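Local atomic coordinates of methylocystis parvus OBBP MbnE (Methylocystis parvus OBBP, PDB entry 5ICQ), a protein that probably binds the copper-chelating peptide methanobactin in the periplasm, as a solute-binding protein of family 5 that serves its uptake. Residues Q163-A175 with Y183-L197. Residues are numbered along the deposited sequence; the frame is centred on the assembly and turned at random.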
loop_
_atom_site.group_PDB
_atom_site.type_symbol
_atom_site.label_atom_id
_atom_site.label_comp_id
_atom_site.label_asym_id
_atom_site.label_seq_id
_atom_site.Cartn_x
_atom_site.Cartn_y
_atom_site.Cartn_z
ATOM N N GLN A 163 4.312 7.446 -12.545
ATOM C CA GLN A 163 5.734 7.737 -12.705
ATOM C C GLN A 163 5.976 8.640 -13.911
ATOM O O GLN A 163 6.715 9.628 -13.823
ATOM C CB GLN A 163 6.492 6.420 -12.839
ATOM C CG GLN A 163 8.000 6.518 -12.996
ATOM C CD GLN A 163 8.636 5.141 -13.075
ATOM O OE1 GLN A 163 8.073 4.225 -13.680
ATOM N NE2 GLN A 163 9.806 4.981 -12.455
ATOM N N ARG A 164 5.357 8.318 -15.053
ATOM C CA ARG A 164 5.483 9.188 -16.220
ATOM C C ARG A 164 4.999 10.596 -15.907
ATOM O O ARG A 164 5.630 11.582 -16.305
ATOM C CB ARG A 164 4.698 8.620 -17.401
ATOM C CG ARG A 164 5.235 7.326 -17.940
ATOM C CD ARG A 164 4.547 6.980 -19.253
ATOM N NE ARG A 164 4.705 5.569 -19.576
ATOM C CZ ARG A 164 4.281 5.007 -20.700
ATOM N NH1 ARG A 164 3.663 5.741 -21.617
ATOM N NH2 ARG A 164 4.473 3.711 -20.903
ATOM N N ILE A 165 3.875 10.711 -15.197
ATOM C CA ILE A 165 3.334 12.031 -14.894
ATOM C C ILE A 165 4.262 12.786 -13.953
ATOM O O ILE A 165 4.528 13.979 -14.147
ATOM C CB ILE A 165 1.914 11.911 -14.314
ATOM C CG1 ILE A 165 0.962 11.309 -15.349
ATOM C CG2 ILE A 165 1.407 13.273 -13.877
ATOM C CD1 ILE A 165 -0.453 11.141 -14.831
ATOM N N ALA A 166 4.779 12.103 -12.929
ATOM C CA ALA A 166 5.668 12.760 -11.975
ATOM C C ALA A 166 6.945 13.243 -12.655
ATOM O O ALA A 166 7.327 14.409 -12.520
ATOM C CB ALA A 166 6.000 11.807 -10.821
ATOM N N TYR A 167 7.634 12.351 -13.379
ATOM C CA TYR A 167 8.870 12.769 -14.037
ATOM C C TYR A 167 8.587 13.840 -15.078
ATOM O O TYR A 167 9.436 14.701 -15.329
ATOM C CB TYR A 167 9.592 11.580 -14.687
ATOM C CG TYR A 167 10.039 10.467 -13.742
ATOM C CD1 TYR A 167 9.813 10.534 -12.368
ATOM C CD2 TYR A 167 10.686 9.345 -14.239
ATOM C CE1 TYR A 167 10.214 9.494 -11.517
ATOM C CE2 TYR A 167 11.084 8.303 -13.407
ATOM C CZ TYR A 167 10.844 8.379 -12.050
ATOM O OH TYR A 167 11.245 7.330 -11.248
ATOM N N GLY A 168 7.391 13.818 -15.676
ATOM C CA GLY A 168 7.004 14.842 -16.630
ATOM C C GLY A 168 6.872 16.229 -16.034
ATOM O O GLY A 168 6.857 17.209 -16.779
ATOM N N LEU A 169 6.774 16.337 -14.707
ATOM C CA LEU A 169 6.683 17.645 -14.072
ATOM C C LEU A 169 8.031 18.342 -13.979
ATOM O O LEU A 169 8.069 19.564 -13.804
ATOM C CB LEU A 169 6.086 17.519 -12.667
ATOM C CG LEU A 169 4.657 16.999 -12.516
ATOM C CD1 LEU A 169 4.356 16.728 -11.051
ATOM C CD2 LEU A 169 3.675 18.012 -13.079
ATOM N N VAL A 170 9.133 17.595 -14.092
ATOM C CA VAL A 170 10.458 18.184 -13.947
ATOM C C VAL A 170 10.704 19.180 -15.071
ATOM O O VAL A 170 10.439 18.891 -16.243
ATOM C CB VAL A 170 11.527 17.080 -13.942
ATOM C CG1 VAL A 170 12.921 17.687 -13.946
ATOM C CG2 VAL A 170 11.338 16.175 -12.735
ATOM N N LYS A 171 11.241 20.353 -14.723
ATOM C CA LYS A 171 11.500 21.359 -15.752
ATOM C C LYS A 171 12.770 21.048 -16.537
ATOM O O LYS A 171 12.787 21.173 -17.766
ATOM C CB LYS A 171 11.585 22.746 -15.124
ATOM C CG LYS A 171 10.266 23.257 -14.560
ATOM C CD LYS A 171 9.193 23.249 -15.636
ATOM C CE LYS A 171 7.969 24.067 -15.230
ATOM N NZ LYS A 171 7.216 23.437 -14.114
ATOM N N SER A 172 13.843 20.643 -15.861
ATOM C CA SER A 172 15.027 20.183 -16.572
ATOM C C SER A 172 15.786 19.200 -15.697
ATOM O O SER A 172 15.715 19.261 -14.469
ATOM C CB SER A 172 15.953 21.335 -16.988
ATOM O OG SER A 172 16.684 21.844 -15.888
ATOM N N ALA A 173 16.498 18.284 -16.355
ATOM C CA ALA A 173 17.378 17.313 -15.711
ATOM C C ALA A 173 18.719 17.374 -16.422
ATOM O O ALA A 173 18.795 17.084 -17.620
ATOM C CB ALA A 173 16.805 15.896 -15.790
ATOM N N THR A 174 19.767 17.755 -15.695
ATOM C CA THR A 174 21.080 17.967 -16.286
ATOM C C THR A 174 22.155 17.391 -15.378
ATOM O O THR A 174 21.925 17.087 -14.204
ATOM C CB THR A 174 21.374 19.452 -16.522
ATOM O OG1 THR A 174 21.449 20.113 -15.256
ATOM C CG2 THR A 174 20.294 20.106 -17.372
ATOM N N ALA A 175 23.353 17.255 -15.942
ATOM C CA ALA A 175 24.527 16.761 -15.226
ATOM C C ALA A 175 25.591 17.846 -15.295
ATOM O O ALA A 175 26.332 17.928 -16.285
ATOM C CB ALA A 175 25.032 15.455 -15.834
ATOM N N TYR A 183 18.102 18.497 -10.840
ATOM C CA TYR A 183 16.715 18.553 -11.290
ATOM C C TYR A 183 16.133 19.933 -10.976
ATOM O O TYR A 183 16.134 20.360 -9.810
ATOM C CB TYR A 183 15.862 17.470 -10.628
ATOM C CG TYR A 183 16.171 16.052 -11.057
ATOM C CD1 TYR A 183 15.748 15.573 -12.289
ATOM C CD2 TYR A 183 16.830 15.172 -10.203
ATOM C CE1 TYR A 183 16.004 14.273 -12.678
ATOM C CE2 TYR A 183 17.091 13.862 -10.587
ATOM C CZ TYR A 183 16.672 13.418 -11.821
ATOM O OH TYR A 183 16.933 12.118 -12.199
ATOM N N ASP A 184 15.642 20.613 -12.019
ATOM C CA ASP A 184 14.904 21.868 -11.923
ATOM C C ASP A 184 13.422 21.597 -11.697
ATOM O O ASP A 184 12.740 21.073 -12.582
ATOM C CB ASP A 184 15.184 22.653 -13.205
ATOM C CG ASP A 184 14.271 23.872 -13.419
ATOM O OD1 ASP A 184 13.175 23.984 -12.881
ATOM O OD2 ASP A 184 14.719 24.793 -14.131
ATOM N N LEU A 185 12.908 21.996 -10.525
ATOM C CA LEU A 185 11.488 21.849 -10.215
ATOM C C LEU A 185 10.793 23.201 -10.023
ATOM O O LEU A 185 9.792 23.274 -9.316
ATOM C CB LEU A 185 11.285 20.980 -8.968
ATOM C CG LEU A 185 12.148 19.721 -8.816
ATOM C CD1 LEU A 185 11.839 19.004 -7.493
ATOM C CD2 LEU A 185 11.940 18.806 -9.990
ATOM N N THR A 186 11.297 24.288 -10.619
ATOM C CA THR A 186 10.636 25.583 -10.429
ATOM C C THR A 186 9.215 25.567 -10.977
ATOM O O THR A 186 8.969 25.098 -12.092
ATOM C CB THR A 186 11.408 26.735 -11.076
ATOM O OG1 THR A 186 11.866 26.366 -12.382
ATOM C CG2 THR A 186 12.537 27.256 -10.184
ATOM N N GLY A 187 8.282 26.090 -10.182
ATOM C CA GLY A 187 6.907 26.240 -10.597
ATOM C C GLY A 187 6.033 25.016 -10.446
ATOM O O GLY A 187 4.848 25.083 -10.797
ATOM N N VAL A 188 6.559 23.902 -9.937
ATOM C CA VAL A 188 5.740 22.694 -9.838
ATOM C C VAL A 188 4.947 22.660 -8.534
ATOM O O VAL A 188 3.767 22.304 -8.537
ATOM C CB VAL A 188 6.599 21.418 -10.022
ATOM C CG1 VAL A 188 7.599 21.244 -8.901
ATOM C CG2 VAL A 188 5.705 20.183 -10.117
ATOM N N GLY A 189 5.559 23.030 -7.411
ATOM C CA GLY A 189 4.867 23.024 -6.133
ATOM C C GLY A 189 4.509 21.651 -5.601
ATOM O O GLY A 189 3.525 21.522 -4.861
ATOM N N ASP A 190 5.282 20.615 -5.948
ATOM C CA ASP A 190 5.000 19.234 -5.543
ATOM C C ASP A 190 6.086 18.812 -4.558
ATOM O O ASP A 190 7.202 18.477 -4.960
ATOM C CB ASP A 190 4.948 18.311 -6.763
ATOM C CG ASP A 190 4.513 16.877 -6.420
ATOM O OD1 ASP A 190 4.744 16.407 -5.284
ATOM O OD2 ASP A 190 3.946 16.208 -7.311
ATOM N N ARG A 191 5.756 18.815 -3.265
ATOM C CA ARG A 191 6.779 18.552 -2.260
ATOM C C ARG A 191 7.202 17.086 -2.212
ATOM O O ARG A 191 8.242 16.777 -1.626
ATOM C CB ARG A 191 6.276 19.025 -0.896
ATOM C CG ARG A 191 6.061 20.541 -0.864
ATOM C CD ARG A 191 5.767 21.066 0.525
ATOM N NE ARG A 191 6.792 20.698 1.494
ATOM C CZ ARG A 191 7.982 21.285 1.598
ATOM N NH1 ARG A 191 8.326 22.272 0.775
ATOM N NH2 ARG A 191 8.835 20.877 2.522
ATOM N N GLU A 192 6.428 16.187 -2.816
ATOM C CA GLU A 192 6.782 14.776 -2.882
ATOM C C GLU A 192 7.757 14.473 -4.019
ATOM O O GLU A 192 8.493 13.481 -3.947
ATOM C CB GLU A 192 5.499 13.963 -3.046
ATOM C CG GLU A 192 5.593 12.496 -2.707
ATOM C CD GLU A 192 4.293 11.778 -3.010
ATOM O OE1 GLU A 192 3.217 12.412 -2.910
ATOM O OE2 GLU A 192 4.346 10.581 -3.357
ATOM N N LEU A 193 7.807 15.329 -5.042
ATOM C CA LEU A 193 8.580 15.010 -6.240
ATOM C C LEU A 193 10.065 14.744 -5.984
ATOM O O LEU A 193 10.600 13.807 -6.602
ATOM C CB LEU A 193 8.389 16.122 -7.283
ATOM C CG LEU A 193 9.045 15.913 -8.648
ATOM C CD1 LEU A 193 8.593 14.603 -9.237
ATOM C CD2 LEU A 193 8.681 17.065 -9.585
ATOM N N PRO A 194 10.778 15.481 -5.118
ATOM C CA PRO A 194 12.192 15.138 -4.884
ATOM C C PRO A 194 12.402 13.744 -4.322
ATOM O O PRO A 194 13.413 13.108 -4.653
ATOM C CB PRO A 194 12.656 16.212 -3.891
ATOM C CG PRO A 194 11.755 17.370 -4.151
ATOM C CD PRO A 194 10.419 16.743 -4.442
ATOM N N LEU A 195 11.486 13.253 -3.478
ATOM C CA LEU A 195 11.629 11.906 -2.934
ATOM C C LEU A 195 11.296 10.850 -3.982
ATOM O O LEU A 195 11.907 9.778 -4.000
ATOM C CB LEU A 195 10.741 11.717 -1.696
ATOM C CG LEU A 195 11.171 12.401 -0.397
ATOM C CD1 LEU A 195 10.791 13.878 -0.382
ATOM C CD2 LEU A 195 10.583 11.678 0.799
ATOM N N ILE A 196 10.321 11.133 -4.850
ATOM C CA ILE A 196 10.029 10.239 -5.969
ATOM C C ILE A 196 11.243 10.124 -6.888
ATOM O O ILE A 196 11.597 9.027 -7.339
ATOM C CB ILE A 196 8.784 10.737 -6.728
ATOM C CG1 ILE A 196 7.528 10.553 -5.874
ATOM C CG2 ILE A 196 8.627 10.001 -8.060
ATOM C CD1 ILE A 196 6.343 11.326 -6.381
ATOM N N LEU A 197 11.897 11.249 -7.184
ATOM C CA LEU A 197 13.115 11.198 -7.994
ATOM C C LEU A 197 14.222 10.432 -7.285
ATOM O O LEU A 197 15.016 9.735 -7.930
ATOM C CB LEU A 197 13.590 12.618 -8.323
ATOM C CG LEU A 197 12.643 13.443 -9.198
ATOM C CD1 LEU A 197 13.092 14.902 -9.260
ATOM C CD2 LEU A 197 12.580 12.845 -10.592
HETATM O O HOH W 1 10.452 7.037 -8.758
#
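Two successive residues, Lys171 and Ser172, stand opposite the single Asp184, a classic beta bulge between strand 172-175 and strand 180-184, which run antiparallel. Lys171 N reaches Asp184 O at 2.7 Å, Ser172 N points to the same Asp184 O in a weak bond of 3.5 Å, and Asp184 N returns a bond to Ser172 O at 2.8 Å with an N-H...O angle of 165°. The Asp184 carboxylate brings OD1 close to Lys171 CB, the two side chains crossing at a slant, because chi1 of 168° swings CG opposite the backbone N; OD1 accepts from both the backbone N and the hydroxyl of Thr186, the former closing an Asx turn. The lysine chain, bent at chi2 and chi4, passes this carboxylate and gives its NZ instead to Thr186 O (3.1 Å). Replacing Asp184 by an alanine removes the carboxylate and is likely to leave the Thr186 turn without its acceptor and Arg126 without its salt bridge to OD1.

Next to the bulge the contact is apolar. Val170 divides its methyls: CG1 comes to the edge of the Tyr183 ring (3.9 Å to CD1), while CG2 lies among Leu185, Leu193 and Leu197. Leu197 straddles both tyrosines, CD1 resting over one face of Tyr183, displaced toward the rim, and CD2 lying 4.0 Å from Tyr167 CD1. Ile196 CG2 meets the Tyr167 ring at its edge, and a water links that ring's OH to Ile196 O. Leu169 crosses Val188 at about a right angle, CB to CG2 3.7 Å.

The contact thus joins a beta hairpin to its flanking helices, whose segments 163-168 and 193-197 cross at -116°; Phe152 of helix 145-158 meets both tyrosine rings, and strand 126-131 continues the sheet beyond strand 180-184.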